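Local structure of possible adhesin (Caldicellulosiruptor kronotskyensis, 4WA0) at residues I76-R87 with T99-G110. The protein probably mediates attachment of the bacterium to cellulose as a tapirin, of which this chain is the C-terminal beta-helix domain. Sequence-based numbering, arbitrary orientation. Where two conformers were deposited one is given.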
ATOM      1  N   ILE A  76       7.398   2.014  -5.664  0.57 12.70           N
ATOM      2  CA  ILE A  76       7.365   0.576  -5.497  0.57 13.53           C
ATOM      3  C   ILE A  76       6.172   0.064  -4.678  0.57 12.73           C
ATOM      4  O   ILE A  76       5.859   0.618  -3.659  0.57 12.04           O
ATOM      5  CB  ILE A  76       8.679   0.081  -4.836  0.57 14.13           C
ATOM      6  CG1 ILE A  76       9.875   0.310  -5.787  0.57 14.96           C
ATOM      7  CG2 ILE A  76       8.551  -1.366  -4.370  0.57 14.10           C
ATOM      8  CD1 ILE A  76      11.268   0.188  -5.189  0.57 15.51           C
ATOM      9  N   ILE A  77       5.517  -0.984  -5.168  1.00 12.22           N
ATOM     10  CA  ILE A  77       4.643  -1.856  -4.372  1.00 11.60           C
ATOM     11  C   ILE A  77       5.533  -3.104  -4.085  1.00 12.75           C
ATOM     12  O   ILE A  77       5.931  -3.822  -5.035  1.00 13.26           O
ATOM     13  CB  ILE A  77       3.354  -2.250  -5.136  1.00 11.17           C
ATOM     14  CG1 ILE A  77       2.487  -0.998  -5.435  1.00 11.57           C
ATOM     15  CG2 ILE A  77       2.529  -3.250  -4.323  1.00 12.37           C
ATOM     16  CD1 ILE A  77       1.189  -1.255  -6.076  1.00 11.19           C
ATOM     17  N   TYR A  78       5.708  -3.415  -2.820  1.00 12.04           N
ATOM     18  CA  TYR A  78       6.453  -4.580  -2.426  1.00 11.56           C
ATOM     19  C   TYR A  78       5.584  -5.467  -1.623  1.00 11.23           C
ATOM     20  O   TYR A  78       5.034  -5.034  -0.652  1.00 10.82           O
ATOM     21  CB  TYR A  78       7.703  -4.176  -1.666  1.00 12.96           C
ATOM     22  CG  TYR A  78       8.519  -5.322  -1.085  1.00 13.06           C
ATOM     23  CD1 TYR A  78       8.096  -6.014   0.018  1.00 14.87           C
ATOM     24  CD2 TYR A  78       9.765  -5.647  -1.599  1.00 15.36           C
ATOM     25  CE1 TYR A  78       8.873  -7.036   0.612  1.00 15.84           C
ATOM     26  CE2 TYR A  78      10.518  -6.694  -1.051  1.00 15.21           C
ATOM     27  CZ  TYR A  78      10.044  -7.393   0.026  1.00 17.02           C
ATOM     28  OH  TYR A  78      10.744  -8.383   0.667  1.00 19.72           O
ATOM     29  N   VAL A  79       5.475  -6.719  -2.028  1.00 11.08           N
ATOM     30  CA  VAL A  79       4.685  -7.717  -1.271  1.00 11.80           C
ATOM     31  C   VAL A  79       5.568  -8.922  -1.040  1.00 13.54           C
ATOM     32  O   VAL A  79       5.953  -9.623  -1.987  1.00 13.98           O
ATOM     33  CB  VAL A  79       3.424  -8.109  -2.024  1.00 11.75           C
ATOM     34  CG1 VAL A  79       2.565  -9.093  -1.212  1.00 11.88           C
ATOM     35  CG2 VAL A  79       2.588  -6.865  -2.364  1.00 12.06           C
ATOM     36  N   GLU A  80       5.891  -9.205   0.221  0.64 12.49           N
ATOM     37  CA  GLU A  80       6.758 -10.357   0.498  0.64 14.00           C
ATOM     38  C   GLU A  80       6.117 -11.717   0.134  0.64 13.93           C
ATOM     39  O   GLU A  80       6.805 -12.642  -0.364  0.64 15.27           O
ATOM     40  CB  GLU A  80       7.185 -10.302   1.979  0.64 16.05           C
ATOM     41  CG  GLU A  80       8.111 -11.443   2.401  0.64 19.74           C
ATOM     42  CD  GLU A  80       8.268 -11.597   3.917  0.64 21.56           C
ATOM     43  OE1 GLU A  80       8.867 -10.729   4.544  0.64 23.50           O
ATOM     44  OE2 GLU A  80       7.839 -12.647   4.488  0.64 26.12           O
ATOM     45  N   LYS A  81       4.818 -11.868   0.410  1.00 13.16           N
ATOM     46  CA  LYS A  81       4.072 -13.118   0.118  1.00 13.60           C
ATOM     47  C   LYS A  81       3.166 -12.916  -1.081  1.00 11.44           C
ATOM     48  O   LYS A  81       3.706 -12.492  -2.114  1.00 12.84           O
ATOM     49  CB  LYS A  81       3.421 -13.673   1.399  1.00 12.69           C
ATOM     50  CG  LYS A  81       4.442 -13.846   2.521  1.00 16.49           C
ATOM     51  CD  LYS A  81       3.797 -14.388   3.778  1.00 17.14           C
ATOM     52  CE  LYS A  81       4.882 -14.511   4.863  1.00 22.30           C
ATOM     53  NZ  LYS A  81       4.219 -15.046   6.071  1.00 22.40           N
ATOM     54  N   SER A  82       1.892 -13.293  -1.005  1.00 12.69           N
ATOM     55  CA  SER A  82       0.990 -13.149  -2.094  1.00 15.25           C
ATOM     56  C   SER A  82       0.231 -11.814  -2.046  1.00 13.08           C
ATOM     57  O   SER A  82       0.058 -11.198  -0.940  1.00 11.47           O
ATOM     58  CB  SER A  82      -0.010 -14.277  -2.018  1.00 17.63           C
ATOM     59  OG  SER A  82       0.710 -15.466  -2.345  1.00 24.05           O
ATOM     60  N   LEU A  83      -0.106 -11.348  -3.232  1.00 13.49           N
ATOM     61  CA  LEU A  83      -1.066 -10.275  -3.403  1.00 12.84           C
ATOM     62  C   LEU A  83      -2.375 -10.816  -3.911  1.00 13.24           C
ATOM     63  O   LEU A  83      -2.428 -11.560  -4.967  1.00 12.74           O
ATOM     64  CB  LEU A  83      -0.551  -9.288  -4.400  1.00 15.31           C
ATOM     65  CG  LEU A  83      -1.530  -8.174  -4.818  1.00 14.21           C
ATOM     66  CD1 LEU A  83      -2.028  -7.305  -3.689  1.00 15.55           C
ATOM     67  CD2 LEU A  83      -0.784  -7.303  -5.811  1.00 15.96           C
ATOM     68  N   LYS A  84      -3.460 -10.451  -3.247  0.53 11.77           N
ATOM     69  CA  LYS A  84      -4.760 -10.923  -3.650  0.53 11.99           C
ATOM     70  C   LYS A  84      -5.731  -9.759  -3.758  0.53 11.72           C
ATOM     71  O   LYS A  84      -6.019  -9.118  -2.732  0.53 12.19           O
ATOM     72  CB  LYS A  84      -5.319 -11.961  -2.661  0.53 14.40           C
ATOM     73  CG  LYS A  84      -6.663 -12.462  -3.111  0.53 16.01           C
ATOM     74  CD  LYS A  84      -7.205 -13.644  -2.347  0.53 19.12           C
ATOM     75  CE  LYS A  84      -7.960 -14.533  -3.335  0.53 21.61           C
ATOM     76  NZ  LYS A  84      -9.012 -15.364  -2.715  0.53 23.87           N
ATOM     77  N   ALA A  85      -6.227  -9.517  -4.982  1.00 10.98           N
ATOM     78  CA  ALA A  85      -7.257  -8.463  -5.232  1.00 10.78           C
ATOM     79  C   ALA A  85      -8.601  -9.137  -5.369  1.00 10.87           C
ATOM     80  O   ALA A  85      -8.913  -9.776  -6.354  1.00 12.05           O
ATOM     81  CB  ALA A  85      -6.896  -7.620  -6.400  1.00 11.67           C
ATOM     82  N   ASN A  86      -9.381  -9.085  -4.298  1.00 10.59           N
ATOM     83  CA  ASN A  86     -10.639  -9.762  -4.243  1.00 11.48           C
ATOM     84  C   ASN A  86     -11.746  -9.087  -5.109  1.00 11.32           C
ATOM     85  O   ASN A  86     -11.636  -7.913  -5.503  1.00 11.60           O
ATOM     86  CB  ASN A  86     -11.101  -9.958  -2.780  1.00 13.13           C
ATOM     87  CG  ASN A  86     -10.258 -10.978  -2.044  1.00 15.59           C
ATOM     88  OD1 ASN A  86      -9.887 -12.024  -2.614  1.00 22.99           O
ATOM     89  ND2 ASN A  86      -9.993 -10.728  -0.796  1.00 20.90           N
ATOM     90  N   ARG A  87     -12.811  -9.849  -5.358  1.00 11.12           N
ATOM     91  CA  ARG A  87     -13.836  -9.475  -6.287  1.00 12.02           C
ATOM     92  C   ARG A  87     -15.204  -9.400  -5.621  1.00 12.90           C
ATOM     93  O   ARG A  87     -15.730 -10.418  -5.097  1.00 14.69           O
ATOM     94  CB  ARG A  87     -13.901 -10.491  -7.430  1.00 12.97           C
ATOM     95  CG  ARG A  87     -14.900 -10.189  -8.532  1.00 14.51           C
ATOM     96  CD  ARG A  87     -14.787 -11.166  -9.672  1.00 15.39           C
ATOM     97  NE  ARG A  87     -15.665 -10.745 -10.719  1.00 17.31           N
ATOM     98  CZ  ARG A  87     -15.307 -10.052 -11.787  1.00 16.32           C
ATOM     99  NH1 ARG A  87     -14.041  -9.780 -12.039  1.00 16.36           N
ATOM    100  NH2 ARG A  87     -16.221  -9.722 -12.649  1.00 19.16           N
ATOM    101  N   THR A  99       6.734   0.140 -10.127  1.00 14.30           N
ATOM    102  CA  THR A  99       7.488  -1.146  -9.941  1.00 13.97           C
ATOM    103  C   THR A  99       6.637  -1.955  -8.986  1.00 14.30           C
ATOM    104  O   THR A  99       6.154  -1.409  -8.022  1.00 14.84           O
ATOM    105  CB  THR A  99       8.841  -0.953  -9.348  1.00 15.98           C
ATOM    106  OG1 THR A  99       9.686  -0.140 -10.203  1.00 19.04           O
ATOM    107  CG2 THR A  99       9.543  -2.294  -9.038  1.00 17.22           C
ATOM    108  N   ILE A 100       6.318  -3.202  -9.322  1.00 12.61           N
ATOM    109  CA  ILE A 100       5.647  -4.095  -8.342  1.00 12.51           C
ATOM    110  C   ILE A 100       6.489  -5.359  -8.208  1.00 13.80           C
ATOM    111  O   ILE A 100       6.927  -5.912  -9.237  1.00 13.57           O
ATOM    112  CB  ILE A 100       4.175  -4.389  -8.713  1.00 13.50           C
ATOM    113  CG1 ILE A 100       3.501  -5.313  -7.683  1.00 15.05           C
ATOM    114  CG2 ILE A 100       3.979  -4.965 -10.143  1.00 14.49           C
ATOM    115  CD1 ILE A 100       2.019  -5.309  -7.703  1.00 16.07           C
ATOM    116  N   TYR A 101       6.735  -5.803  -6.969  1.00 13.36           N
ATOM    117  CA  TYR A 101       7.363  -7.055  -6.719  1.00 12.92           C
ATOM    118  C   TYR A 101       6.441  -7.863  -5.839  1.00 12.04           C
ATOM    119  O   TYR A 101       5.973  -7.329  -4.826  1.00 12.08           O
ATOM    120  CB  TYR A 101       8.678  -6.814  -5.973  1.00 14.54           C
ATOM    121  CG  TYR A 101       9.239  -8.056  -5.352  1.00 14.20           C
ATOM    122  CD1 TYR A 101       9.808  -9.080  -6.194  1.00 16.39           C
ATOM    123  CD2 TYR A 101       9.092  -8.346  -3.998  1.00 15.85           C
ATOM    124  CE1 TYR A 101      10.242 -10.277  -5.640  1.00 17.71           C
ATOM    125  CE2 TYR A 101       9.589  -9.538  -3.442  1.00 17.33           C
ATOM    126  CZ  TYR A 101      10.132 -10.497  -4.258  1.00 18.65           C
ATOM    127  OH  TYR A 101      10.601 -11.684  -3.693  1.00 23.07           O
ATOM    128  N   VAL A 102       6.213  -9.131  -6.181  1.00 13.24           N
ATOM    129  CA  VAL A 102       5.451 -10.070  -5.368  1.00 13.38           C
ATOM    130  C   VAL A 102       6.287 -11.327  -5.230  1.00 14.75           C
ATOM    131  O   VAL A 102       6.627 -11.989  -6.227  1.00 14.56           O
ATOM    132  CB  VAL A 102       4.089 -10.355  -5.970  1.00 12.43           C
ATOM    133  CG1 VAL A 102       3.262 -11.289  -5.149  1.00 13.19           C
ATOM    134  CG2 VAL A 102       3.245  -9.086  -6.113  1.00 12.15           C
ATOM    135  N   GLY A 103       6.529 -11.719  -3.971  1.00 14.44           N
ATOM    136  CA  GLY A 103       7.384 -12.868  -3.674  1.00 15.36           C
ATOM    137  C   GLY A 103       6.708 -14.190  -3.911  1.00 16.58           C
ATOM    138  O   GLY A 103       7.381 -15.150  -4.276  1.00 20.03           O
ATOM    139  N   GLN A 104       5.409 -14.281  -3.665  1.00 14.34           N
ATOM    140  CA  GLN A 104       4.619 -15.486  -3.955  1.00 17.78           C
ATOM    141  C   GLN A 104       3.601 -15.132  -5.087  1.00 18.06           C
ATOM    142  O   GLN A 104       3.995 -14.573  -6.078  1.00 21.67           O
ATOM    143  CB  GLN A 104       4.027 -16.039  -2.674  1.00 17.92           C
ATOM    144  CG  GLN A 104       5.119 -16.445  -1.676  1.00 20.00           C
ATOM    145  CD  GLN A 104       4.634 -16.880  -0.271  1.00 24.82           C
ATOM    146  OE1 GLN A 104       5.425 -17.011   0.652  1.00 33.45           O
ATOM    147  NE2 GLN A 104       3.388 -17.131  -0.132  1.00 31.23           N
ATOM    148  N   GLU A 105       2.371 -15.533  -4.963  1.00 18.95           N
ATOM    149  CA  GLU A 105       1.440 -15.480  -6.064  1.00 21.65           C
ATOM    150  C   GLU A 105       0.743 -14.126  -6.146  1.00 18.41           C
ATOM    151  O   GLU A 105       0.538 -13.462  -5.079  1.00 17.18           O
ATOM    152  CB  GLU A 105       0.421 -16.529  -5.846  1.00 26.06           C
ATOM    153  CG  GLU A 105       0.988 -17.910  -6.157  1.00 35.92           C
ATOM    154  CD  GLU A 105      -0.104 -18.748  -6.723  1.00 44.22           C
ATOM    155  OE1 GLU A 105      -1.265 -18.542  -6.284  1.00 58.85           O
ATOM    156  OE2 GLU A 105       0.153 -19.582  -7.603  1.00 40.10           O
HETATM  157  N   MSE A 106       0.565 -13.620  -7.362  0.55 15.73           N
HETATM  158  CA  MSE A 106      -0.252 -12.430  -7.630  0.55 13.21           C
HETATM  159  C   MSE A 106      -1.559 -12.908  -8.161  0.55 13.07           C
HETATM  160  O   MSE A 106      -1.592 -13.473  -9.247  0.55 10.66           O
HETATM  161  CB  MSE A 106       0.382 -11.470  -8.615  0.55 14.98           C
HETATM  162  CG  MSE A 106      -0.543 -10.269  -8.754  0.55 16.68           C
HETATM  163 SE   MSE A 106       0.178  -8.861  -9.935  0.55 21.84          SE
HETATM  164  CE  MSE A 106       2.143  -8.919  -9.643  0.55 20.17           C
ATOM    165  N   GLN A 107      -2.649 -12.718  -7.401  0.55 11.96           N
ATOM    166  CA  GLN A 107      -3.973 -13.213  -7.801  0.55 13.04           C
ATOM    167  C   GLN A 107      -4.937 -12.038  -7.972  0.55 11.90           C
ATOM    168  O   GLN A 107      -5.249 -11.368  -6.972  0.55 12.16           O
ATOM    169  CB  GLN A 107      -4.494 -14.203  -6.771  0.55 16.10           C
ATOM    170  CG  GLN A 107      -3.861 -15.586  -6.919  0.55 19.83           C
ATOM    171  CD  GLN A 107      -4.424 -16.594  -5.936  0.55 22.94           C
ATOM    172  OE1 GLN A 107      -5.564 -16.493  -5.523  0.55 29.17           O
ATOM    173  NE2 GLN A 107      -3.620 -17.575  -5.568  0.55 28.42           N
ATOM    174  N   LEU A 108      -5.346 -11.731  -9.200  1.00 10.22           N
ATOM    175  CA  LEU A 108      -6.169 -10.557  -9.469  1.00 10.45           C
ATOM    176  C   LEU A 108      -7.536 -11.049  -9.912  1.00 11.07           C
ATOM    177  O   LEU A 108      -7.699 -11.483 -11.049  1.00 11.84           O
ATOM    178  CB  LEU A 108      -5.564  -9.642 -10.495  1.00 11.54           C
ATOM    179  CG  LEU A 108      -4.116  -9.169 -10.253  1.00 12.04           C
ATOM    180  CD1 LEU A 108      -3.658  -8.218 -11.344  1.00 13.15           C
ATOM    181  CD2 LEU A 108      -3.940  -8.545  -8.895  1.00 11.93           C
ATOM    182  N   TYR A 109      -8.511 -10.968  -9.016  1.00 11.83           N
ATOM    183  CA  TYR A 109      -9.884 -11.382  -9.272  1.00 12.00           C
ATOM    184  C   TYR A 109     -10.806 -10.183  -9.456  1.00 11.83           C
ATOM    185  O   TYR A 109     -11.757 -10.237 -10.245  1.00 10.96           O
ATOM    186  CB  TYR A 109     -10.363 -12.258  -8.128  1.00 11.65           C
ATOM    187  CG  TYR A 109      -9.644 -13.612  -8.043  1.00 16.13           C
ATOM    188  CD1 TYR A 109      -8.931 -14.123  -9.110  1.00 18.27           C
ATOM    189  CD2 TYR A 109      -9.551 -14.273  -6.871  1.00 26.26           C
ATOM    190  CE1 TYR A 109      -8.183 -15.306  -8.995  1.00 22.22           C
ATOM    191  CE2 TYR A 109      -8.861 -15.495  -6.783  1.00 27.80           C
ATOM    192  CZ  TYR A 109      -8.199 -15.993  -7.852  1.00 25.76           C
ATOM    193  OH  TYR A 109      -7.477 -17.204  -7.749  1.00 27.68           O
ATOM    194  N   GLY A 110     -10.570  -9.094  -8.704  1.00 10.92           N
ATOM    195  CA  GLY A 110     -11.450  -7.960  -8.846  1.00 11.37           C
ATOM    196  C   GLY A 110     -11.260  -7.260 -10.163  1.00 10.82           C
ATOM    197  O   GLY A 110     -10.136  -7.089 -10.586  1.00 10.80           O
TER
HETATM  198  O   HOH W   1       9.537 -12.749  -0.786  1.00 31.10           O
HETATM  199  O   HOH W   2       7.576 -15.210   0.362  1.00 33.78           O
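Strands 76-79 and 83-85 pair in parallel with strands 99-102 and 106-108, with hydrogen bonds running from the I77 N-T99 O bond to the Y109 N-A85 O bond. On the inner face I77 lies alongside I100, pointing the same way, while L83 meets I100 at about a right angle, L83 CD2 lying 3.9 Å from I100 CD1. With CG1 anti to the backbone N (chi1 -180°), the longer branch of I100 carries CD1 to L83 and to CG2 of I77. Y78 and Y101 share the other face, where CD2 of Y101 sits over one face of the Y78 ring, 3.7 Å from CE2 of Y78. The ring pair is oblique, its planes inclined at 40°; helix 217-224 covers Y78, and the Y101 hydroxyl is bonded to D122. Such matching of like residues from coil to coil is the hallmark of the parallel beta-helix: each coil repeats the bend of the one before, and equivalent residues line up along its axis. At the bend between the strands, K81 O accepts Q104 N from above its carbonyl plane, and S82 OG receives E105 N at 3.1 Å. There the aliphatic part of K81 runs beside the Q104 amide, with K81 CB 3.8 Å from Q104 NE2. At the end of the second strand pair A85 O accepts two bonds, from Y109 N and G110 N. R87, extended from CG to NE, presents NH1 at its guanidinium edge to Y109 O, 2.9 Å away in a nearly straight bond (165°), and NH1 also bonds P130 O.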